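Local coordinates for nitroreductase family protein (Lactobacillus plantarum, PDB 4QLX), which reduces the carbon-carbon double bond of an enone fatty acid with FMN as cofactor, a step in the saturation of polyunsaturated fatty acids, at residues S24-D29 with D165-S170; V102-W107 with Q123-F128. All blocks are in the same frame, centred on the assembly; numbering follows the deposited sequence.

Contact 1 of 2, residues S24-D29 with D165-S170; sequences SVRQFD and DANAFS. With FMN (flavin mononucleotide), chain C; KTC (10-oxooctadecanoic acid), chain I.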
loop_
_atom_site.group_PDB
_atom_site.type_symbol
_atom_site.label_atom_id
_atom_site.label_comp_id
_atom_site.label_asym_id
_atom_site.label_seq_id
_atom_site.Cartn_x
_atom_site.Cartn_y
_atom_site.Cartn_z
ATOM N N SER A 24 -13.768 -2.993 -3.210
ATOM C CA SER A 24 -13.977 -3.867 -2.077
ATOM C C SER A 24 -15.091 -4.848 -2.367
ATOM O O SER A 24 -16.246 -4.452 -2.574
ATOM C CB SER A 24 -14.301 -3.066 -0.827
ATOM O OG SER A 24 -13.104 -2.579 -0.236
ATOM N N VAL A 25 -14.746 -6.132 -2.395
ATOM C CA VAL A 25 -15.753 -7.190 -2.538
ATOM C C VAL A 25 -15.913 -7.901 -1.199
ATOM O O VAL A 25 -14.919 -8.279 -0.579
ATOM C CB VAL A 25 -15.374 -8.173 -3.652
ATOM C CG1 VAL A 25 -16.338 -9.352 -3.706
ATOM C CG2 VAL A 25 -15.325 -7.435 -5.001
ATOM N N ARG A 26 -17.161 -8.058 -0.744
ATOM C CA ARG A 26 -17.428 -8.554 0.595
ATOM C C ARG A 26 -18.183 -9.883 0.584
ATOM O O ARG A 26 -18.211 -10.600 1.586
ATOM C CB ARG A 26 -18.213 -7.508 1.398
ATOM C CG ARG A 26 -17.382 -6.294 1.791
ATOM C CD ARG A 26 -18.233 -5.160 2.357
ATOM N NE ARG A 26 -17.413 -3.967 2.589
ATOM C CZ ARG A 26 -17.204 -3.017 1.680
ATOM N NH1 ARG A 26 -17.763 -3.105 0.472
ATOM N NH2 ARG A 26 -16.433 -1.978 1.977
ATOM N N GLN A 27 -18.785 -10.216 -0.548
ATOM C CA GLN A 27 -19.463 -11.499 -0.690
ATOM C C GLN A 27 -18.787 -12.277 -1.788
ATOM O O GLN A 27 -18.754 -11.844 -2.938
ATOM C CB GLN A 27 -20.945 -11.316 -1.009
ATOM C CG GLN A 27 -21.727 -10.578 0.038
ATOM C CD GLN A 27 -23.225 -10.596 -0.262
ATOM O OE1 GLN A 27 -23.699 -11.378 -1.103
ATOM N NE2 GLN A 27 -23.972 -9.729 0.411
ATOM N N PHE A 28 -18.223 -13.420 -1.438
ATOM C CA PHE A 28 -17.506 -14.200 -2.422
ATOM C C PHE A 28 -18.285 -15.446 -2.778
ATOM O O PHE A 28 -19.214 -15.818 -2.076
ATOM C CB PHE A 28 -16.110 -14.551 -1.899
ATOM C CG PHE A 28 -15.347 -13.359 -1.421
ATOM C CD1 PHE A 28 -15.449 -12.939 -0.102
ATOM C CD2 PHE A 28 -14.562 -12.631 -2.301
ATOM C CE1 PHE A 28 -14.750 -11.831 0.334
ATOM C CE2 PHE A 28 -13.855 -11.526 -1.876
ATOM C CZ PHE A 28 -13.955 -11.118 -0.564
ATOM N N ASP A 29 -17.913 -16.074 -3.884
ATOM C CA ASP A 29 -18.477 -17.366 -4.234
ATOM C C ASP A 29 -17.924 -18.435 -3.292
ATOM O O ASP A 29 -16.727 -18.744 -3.335
ATOM C CB ASP A 29 -18.165 -17.710 -5.685
ATOM C CG ASP A 29 -18.857 -18.985 -6.146
ATOM O OD1 ASP A 29 -19.412 -19.715 -5.293
ATOM O OD2 ASP A 29 -18.830 -19.269 -7.361
ATOM N N ASP A 165 -10.749 -11.292 -6.102
ATOM C CA ASP A 165 -11.070 -9.981 -5.565
ATOM C C ASP A 165 -10.920 -10.050 -4.070
ATOM O O ASP A 165 -10.637 -11.119 -3.532
ATOM C CB ASP A 165 -12.478 -9.541 -5.964
ATOM C CG ASP A 165 -12.503 -8.902 -7.333
ATOM O OD1 ASP A 165 -11.968 -7.770 -7.471
ATOM O OD2 ASP A 165 -13.023 -9.534 -8.275
ATOM N N ALA A 166 -11.118 -8.922 -3.393
ATOM C CA ALA A 166 -10.694 -8.819 -2.010
ATOM C C ALA A 166 -11.258 -7.618 -1.268
ATOM O O ALA A 166 -11.647 -6.614 -1.863
ATOM C CB ALA A 166 -9.131 -8.782 -1.953
ATOM N N ASN A 167 -11.280 -7.735 0.052
ATOM C CA ASN A 167 -11.657 -6.636 0.917
ATOM C C ASN A 167 -10.651 -6.527 2.042
ATOM O O ASN A 167 -10.326 -7.531 2.683
ATOM C CB ASN A 167 -13.071 -6.837 1.483
ATOM C CG ASN A 167 -13.399 -5.861 2.609
ATOM O OD1 ASN A 167 -13.682 -6.263 3.738
ATOM N ND2 ASN A 167 -13.353 -4.569 2.304
ATOM N N ALA A 168 -10.144 -5.316 2.265
ATOM C CA ALA A 168 -9.306 -5.041 3.427
ATOM C C ALA A 168 -10.225 -4.594 4.543
ATOM O O ALA A 168 -11.233 -3.926 4.286
ATOM C CB ALA A 168 -8.239 -3.974 3.112
ATOM N N PHE A 169 -9.940 -5.012 5.777
ATOM C CA PHE A 169 -10.806 -4.627 6.895
ATOM C C PHE A 169 -10.074 -4.596 8.230
ATOM O O PHE A 169 -9.259 -5.468 8.521
ATOM C CB PHE A 169 -12.028 -5.560 6.991
ATOM C CG PHE A 169 -11.698 -6.969 7.399
ATOM C CD1 PHE A 169 -11.400 -7.925 6.438
ATOM C CD2 PHE A 169 -11.700 -7.339 8.736
ATOM C CE1 PHE A 169 -11.104 -9.221 6.799
ATOM C CE2 PHE A 169 -11.397 -8.635 9.110
ATOM C CZ PHE A 169 -11.096 -9.584 8.134
ATOM N N SER A 170 -10.367 -3.579 9.037
ATOM C CA SER A 170 -9.793 -3.474 10.370
ATOM C C SER A 170 -10.885 -3.368 11.425
ATOM O O SER A 170 -10.611 -2.997 12.567
ATOM C CB SER A 170 -8.852 -2.270 10.459
ATOM O OG SER A 170 -9.578 -1.060 10.288
HETATM N N1 FMN C . -14.762 -2.651 4.797
HETATM C C2 FMN C . -15.646 -3.334 5.607
HETATM O O2 FMN C . -16.697 -3.766 5.151
HETATM N N3 FMN C . -15.375 -3.545 6.933
HETATM C C4 FMN C . -14.197 -3.072 7.461
HETATM O O4 FMN C . -13.947 -3.244 8.646
HETATM C C4A FMN C . -13.308 -2.373 6.661
HETATM N N5 FMN C . -12.141 -1.903 7.206
HETATM C C5A FMN C . -11.227 -1.232 6.430
HETATM C C6 FMN C . -10.066 -0.796 7.043
HETATM C C7 FMN C . -9.114 -0.121 6.300
HETATM C C7M FMN C . -7.848 0.349 6.944
HETATM C C8 FMN C . -9.338 0.115 4.956
HETATM C C8M FMN C . -8.274 0.839 4.200
HETATM C C9 FMN C . -10.512 -0.328 4.336
HETATM C C9A FMN C . -11.475 -1.011 5.082
HETATM N N10 FMN C . -12.678 -1.475 4.530
HETATM C C10 FMN C . -13.581 -2.160 5.324
HETATM C "C1'" FMN C . -13.027 -1.269 3.077
HETATM C "C2'" FMN C . -13.402 0.213 2.844
HETATM O "O2'" FMN C . -14.691 0.493 3.346
HETATM C "C3'" FMN C . -13.331 0.604 1.369
HETATM O "O3'" FMN C . -11.973 0.551 0.966
HETATM C "C4'" FMN C . -13.843 2.019 1.064
HETATM O "O4'" FMN C . -15.218 2.174 1.347
HETATM C "C5'" FMN C . -13.596 2.364 -0.403
HETATM O "O5'" FMN C . -14.232 1.439 -1.258
HETATM P P FMN C . -13.361 0.574 -2.306
HETATM O O1P FMN C . -14.332 -0.339 -3.025
HETATM O O2P FMN C . -12.315 -0.237 -1.561
HETATM O O3P FMN C . -12.673 1.477 -3.305
HETATM O O1 KTC I . -23.782 -3.228 0.941
HETATM C C17 KTC I . -22.590 -2.944 0.837
HETATM O O KTC I . -21.921 -3.257 -0.275
HETATM C C16 KTC I . -21.874 -2.231 1.958
HETATM C C15 KTC I . -21.304 -0.925 1.425
HETATM C C14 KTC I . -19.938 -0.649 2.035
HETATM C C13 KTC I . -20.037 -0.432 3.537
HETATM C C12 KTC I . -18.691 -0.040 4.125
HETATM C C11 KTC I . -18.875 0.571 5.507
HETATM C C10 KTC I . -17.530 0.965 6.121
HETATM C C9 KTC I . -16.745 -0.261 6.556
HETATM C C8 KTC I . -15.360 0.194 6.937
HETATM O O2 KTC I . -14.606 0.665 6.090
HETATM C C7 KTC I . -14.919 0.078 8.376
HETATM C C6 KTC I . -13.502 0.619 8.496
HETATM C C5 KTC I . -12.796 -0.037 9.671
HETATM C C4 KTC I . -12.908 0.842 10.907
HETATM C C3 KTC I . -12.805 -0.046 12.133
HETATM C C2 KTC I . -11.942 0.598 13.204
HETATM C C1 KTC I . -12.369 0.128 14.596
HETATM C C KTC I . -12.430 -1.383 14.721
HETATM O O HOH W 1 -10.520 -3.369 0.315
#
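Arg26 and Asn167 meet beside the flavin, their side chains crossing with the guanidinium and amide planes 48° apart. Asn167 ND2 lies over one face of the guanidinium, 4.0 Å from Arg26 NH2, while C14 of the 10-oxooctadecanoic acid lies over the opposite face, toward its rim. The arginine chain runs extended from CG to NE and turns its N-H edge to the isoalloxazine: Arg26 NE donates to FMN O2 at 2.7 Å, and Arg26 NH2 adds a weak bond to FMN N1. An alanine here would probably leave FMN O2 without this charged donor and uncover one side of the fatty-acid chain. The amide of Asn167 is held at both ends: OD1 accepts from Gln83, and ND2 gives a weak bond of 3.2 Å to Ser24 OG. That hydroxyl also donates to FMN O2P at 2.8 Å and accepts a hydrogen bond from a water that in turn accepts one from Ala168 N. Farther back, Val25 N bonds to Ala166 O at 3.2 Å, Val25 CG2 packs on Asp165 CB, and the rim of the Phe28 ring faces Ala166 N. In this nitroreductase-fold site, where Ser170 N donates to FMN N5, the positive guanidinium at O2 and N1 would be expected to stabilise negative charge on the reduced flavin.

Contact 2 of 2, residues V102-W107 with Q123-F128; sequences VYRDVW and QILGTF. With KTC (10-oxooctadecanoic acid), chain D.
Tyr103, Trp107, Ile124, Leu125 and Phe128 form the interface of an antiparallel helix pair, helices 103-112 and 118-133; the axes of the turns 103-107 and 123-128 come within 10.5 Å, 160° between their directions. Ile124 CG2 sits over the indole of Trp107, a CH-pi contact 4.2 Å from the centroid of the five-membered ring and 11° off its normal. The two side chains cross at about a right angle, and Ile124 CD1 reaches Trp107 CE3 at the benzo part of the ring. Leu125 slides past Tyr103 in the opposite direction, its CD2 lying in the ring plane at the edge, 3.8 Å from Tyr103 CE1. The same methyl touches Arg104 CA. Tyr103 CG is anti to the backbone N (chi1 -169°), and Tyr103 OH ends 3.3 Å from Phe128 CB and packs against Ile124 CG2; Trp107 CD1, from the same helix, lies over one face of the tyrosine ring, toward its rim.

This pair walls the fatty-acid pocket: Trp107 CH2 lies 3.4 Å from C13 of the 10-oxooctadecanoic acid, and Ile124 CD1 touches its C14. Phe128 is sandwiched, with ligand C7 over the centre of one ring face and Thr127 CG2 over the centre of the other. Around this shell, Trp107 NE1 is hydrogen-bonded to Cys53 O, which probably helps to set the rotation of the indole, and Phe79 of the second subunit meets the Phe128 ring edge-to-face. Gln123 O accepts from Thr127 OG1 at 2.7 Å and from Thr127 N, the two donors approaching from opposite faces of the carbonyl plane.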
loop_
_atom_site.group_PDB
_atom_site.type_symbol
_atom_site.label_atom_id
_atom_site.label_comp_id
_atom_site.label_asym_id
_atom_site.label_seq_id
_atom_site.Cartn_x
_atom_site.Cartn_y
_atom_site.Cartn_z
ATOM N N VAL A 102 17.169 -7.918 14.153
ATOM C CA VAL A 102 18.161 -8.454 13.217
ATOM C C VAL A 102 18.799 -7.380 12.332
ATOM O O VAL A 102 19.537 -7.709 11.406
ATOM C CB VAL A 102 17.546 -9.531 12.287
ATOM C CG1 VAL A 102 17.187 -10.777 13.075
ATOM C CG2 VAL A 102 16.338 -8.989 11.578
ATOM N N TYR A 103 18.527 -6.112 12.634
ATOM C CA TYR A 103 18.954 -4.989 11.797
ATOM C C TYR A 103 20.433 -5.087 11.418
ATOM O O TYR A 103 20.776 -5.115 10.236
ATOM C CB TYR A 103 18.681 -3.656 12.512
ATOM C CG TYR A 103 18.848 -2.419 11.638
ATOM C CD1 TYR A 103 20.099 -2.035 11.152
ATOM C CD2 TYR A 103 17.768 -1.625 11.326
ATOM C CE1 TYR A 103 20.250 -0.905 10.355
ATOM C CE2 TYR A 103 17.908 -0.498 10.537
ATOM C CZ TYR A 103 19.148 -0.143 10.054
ATOM O OH TYR A 103 19.273 0.973 9.265
ATOM N N ARG A 104 21.301 -5.150 12.425
ATOM C CA ARG A 104 22.745 -5.111 12.190
ATOM C C ARG A 104 23.237 -6.278 11.330
ATOM O O ARG A 104 24.089 -6.097 10.464
ATOM C CB ARG A 104 23.498 -5.093 13.522
ATOM C CG ARG A 104 25.018 -5.029 13.364
ATOM C CD ARG A 104 25.705 -4.994 14.712
ATOM N NE ARG A 104 25.189 -3.924 15.561
ATOM C CZ ARG A 104 25.623 -2.668 15.519
ATOM N NH1 ARG A 104 26.577 -2.318 14.664
ATOM N NH2 ARG A 104 25.100 -1.758 16.331
ATOM N N ASP A 105 22.697 -7.469 11.569
ATOM C CA ASP A 105 23.109 -8.668 10.835
ATOM C C ASP A 105 22.661 -8.598 9.383
ATOM O O ASP A 105 23.417 -8.913 8.458
ATOM C CB ASP A 105 22.530 -9.927 11.488
ATOM C CG ASP A 105 23.205 -10.264 12.800
ATOM O OD1 ASP A 105 24.405 -9.947 12.948
ATOM O OD2 ASP A 105 22.538 -10.848 13.678
ATOM N N VAL A 106 21.413 -8.194 9.207
ATOM C CA VAL A 106 20.802 -8.034 7.897
ATOM C C VAL A 106 21.549 -7.055 6.975
ATOM O O VAL A 106 21.820 -7.373 5.809
ATOM C CB VAL A 106 19.342 -7.586 8.065
ATOM C CG1 VAL A 106 18.920 -6.639 6.973
ATOM C CG2 VAL A 106 18.424 -8.809 8.127
ATOM N N TRP A 107 21.892 -5.873 7.475
ATOM C CA TRP A 107 22.590 -4.922 6.624
ATOM C C TRP A 107 24.084 -5.287 6.502
ATOM O O TRP A 107 24.738 -4.932 5.519
ATOM C CB TRP A 107 22.353 -3.491 7.129
ATOM C CG TRP A 107 20.980 -3.067 6.691
ATOM C CD1 TRP A 107 19.846 -2.992 7.458
ATOM C CD2 TRP A 107 20.581 -2.749 5.354
ATOM N NE1 TRP A 107 18.764 -2.622 6.673
ATOM C CE2 TRP A 107 19.195 -2.471 5.378
ATOM C CE3 TRP A 107 21.267 -2.661 4.133
ATOM C CZ2 TRP A 107 18.491 -2.106 4.240
ATOM C CZ3 TRP A 107 20.560 -2.312 3.001
ATOM C CH2 TRP A 107 19.189 -2.030 3.061
ATOM N N GLN A 123 27.016 4.304 7.373
ATOM C CA GLN A 123 25.997 5.351 7.347
ATOM C C GLN A 123 24.637 4.760 7.756
ATOM O O GLN A 123 23.925 5.325 8.596
ATOM C CB GLN A 123 25.922 6.006 5.959
ATOM C CG GLN A 123 27.241 6.721 5.537
ATOM C CD GLN A 123 27.234 7.219 4.087
ATOM O OE1 GLN A 123 26.279 6.983 3.341
ATOM N NE2 GLN A 123 28.310 7.913 3.685
ATOM N N ILE A 124 24.307 3.605 7.187
ATOM C CA ILE A 124 23.013 2.965 7.434
ATOM C C ILE A 124 22.862 2.527 8.893
ATOM O O ILE A 124 21.839 2.807 9.528
ATOM C CB ILE A 124 22.807 1.750 6.509
ATOM C CG1 ILE A 124 22.917 2.170 5.040
ATOM C CG2 ILE A 124 21.440 1.082 6.763
ATOM C CD1 ILE A 124 22.945 0.998 4.079
ATOM N N LEU A 125 23.882 1.857 9.425
ATOM C CA LEU A 125 23.859 1.420 10.819
ATOM C C LEU A 125 23.906 2.607 11.776
ATOM O O LEU A 125 23.172 2.638 12.762
ATOM C CB LEU A 125 25.026 0.469 11.119
ATOM C CG LEU A 125 25.063 -0.876 10.387
ATOM C CD1 LEU A 125 26.408 -1.566 10.580
ATOM C CD2 LEU A 125 23.936 -1.772 10.868
ATOM N N GLY A 126 24.774 3.576 11.488
ATOM C CA GLY A 126 24.939 4.735 12.353
ATOM C C GLY A 126 23.680 5.578 12.463
ATOM O O GLY A 126 23.389 6.172 13.501
ATOM N N THR A 127 22.900 5.605 11.393
ATOM C CA THR A 127 21.798 6.550 11.300
ATOM C C THR A 127 20.479 6.021 11.849
ATOM O O THR A 127 19.813 6.705 12.638
ATOM C CB THR A 127 21.601 6.994 9.839
ATOM O OG1 THR A 127 22.784 7.685 9.405
ATOM C CG2 THR A 127 20.370 7.905 9.690
ATOM N N PHE A 128 20.102 4.811 11.453
ATOM C CA PHE A 128 18.749 4.348 11.748
ATOM C C PHE A 128 18.648 3.318 12.863
ATOM O O PHE A 128 17.623 3.258 13.549
ATOM C CB PHE A 128 18.103 3.802 10.470
ATOM C CG PHE A 128 17.921 4.848 9.415
ATOM C CD1 PHE A 128 16.911 5.791 9.529
ATOM C CD2 PHE A 128 18.782 4.916 8.328
ATOM C CE1 PHE A 128 16.751 6.769 8.565
ATOM C CE2 PHE A 128 18.625 5.891 7.359
ATOM C CZ PHE A 128 17.612 6.818 7.476
HETATM O O1 KTC D . 21.688 2.773 -2.376
HETATM C C17 KTC D . 22.535 2.319 -1.611
HETATM O O KTC D . 23.828 2.582 -1.823
HETATM C C16 KTC D . 22.110 1.476 -0.433
HETATM C C15 KTC D . 20.727 1.940 -0.015
HETATM C C14 KTC D . 20.705 2.233 1.470
HETATM C C13 KTC D . 19.806 1.220 2.151
HETATM C C12 KTC D . 18.570 1.910 2.688
HETATM C C11 KTC D . 18.827 2.443 4.081
HETATM C C10 KTC D . 17.543 2.311 4.883
HETATM C C9 KTC D . 16.814 3.643 4.930
HETATM C C8 KTC D . 15.462 3.395 5.534
HETATM O O2 KTC D . 14.737 2.528 5.055
HETATM C C7 KTC D . 15.034 4.232 6.716
HETATM C C6 KTC D . 13.592 3.918 7.064
HETATM C C5 KTC D . 12.969 5.031 7.890
HETATM C C4 KTC D . 13.055 4.700 9.371
HETATM C C3 KTC D . 12.454 5.818 10.223
HETATM C C2 KTC D . 12.931 5.690 11.667
HETATM C C1 KTC D . 12.878 4.233 12.119
HETATM C C KTC D . 13.226 4.062 13.584
#

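Overall arrangement
From the N terminus, helix 15-20 leads into the loop holding residues 24-29, whose partner arrives 136 residues later on strand 165-169. Contact 1 thus closes a long loop and ties the segment between helices 15-20 and 36-46 to an outermost strand, within this chain, of the antiparallel sheet. Contact 2 is nested inside it: helix 103-112 is followed closely by helix 118-133, so it closes a short local hairpin of helices. The chain then returns through helix 137-161 to strand 165-169. The contact centres lie 38 Å apart, and each meets a different bound fatty acid, in keeping with two sites built between the subunits of the dimer.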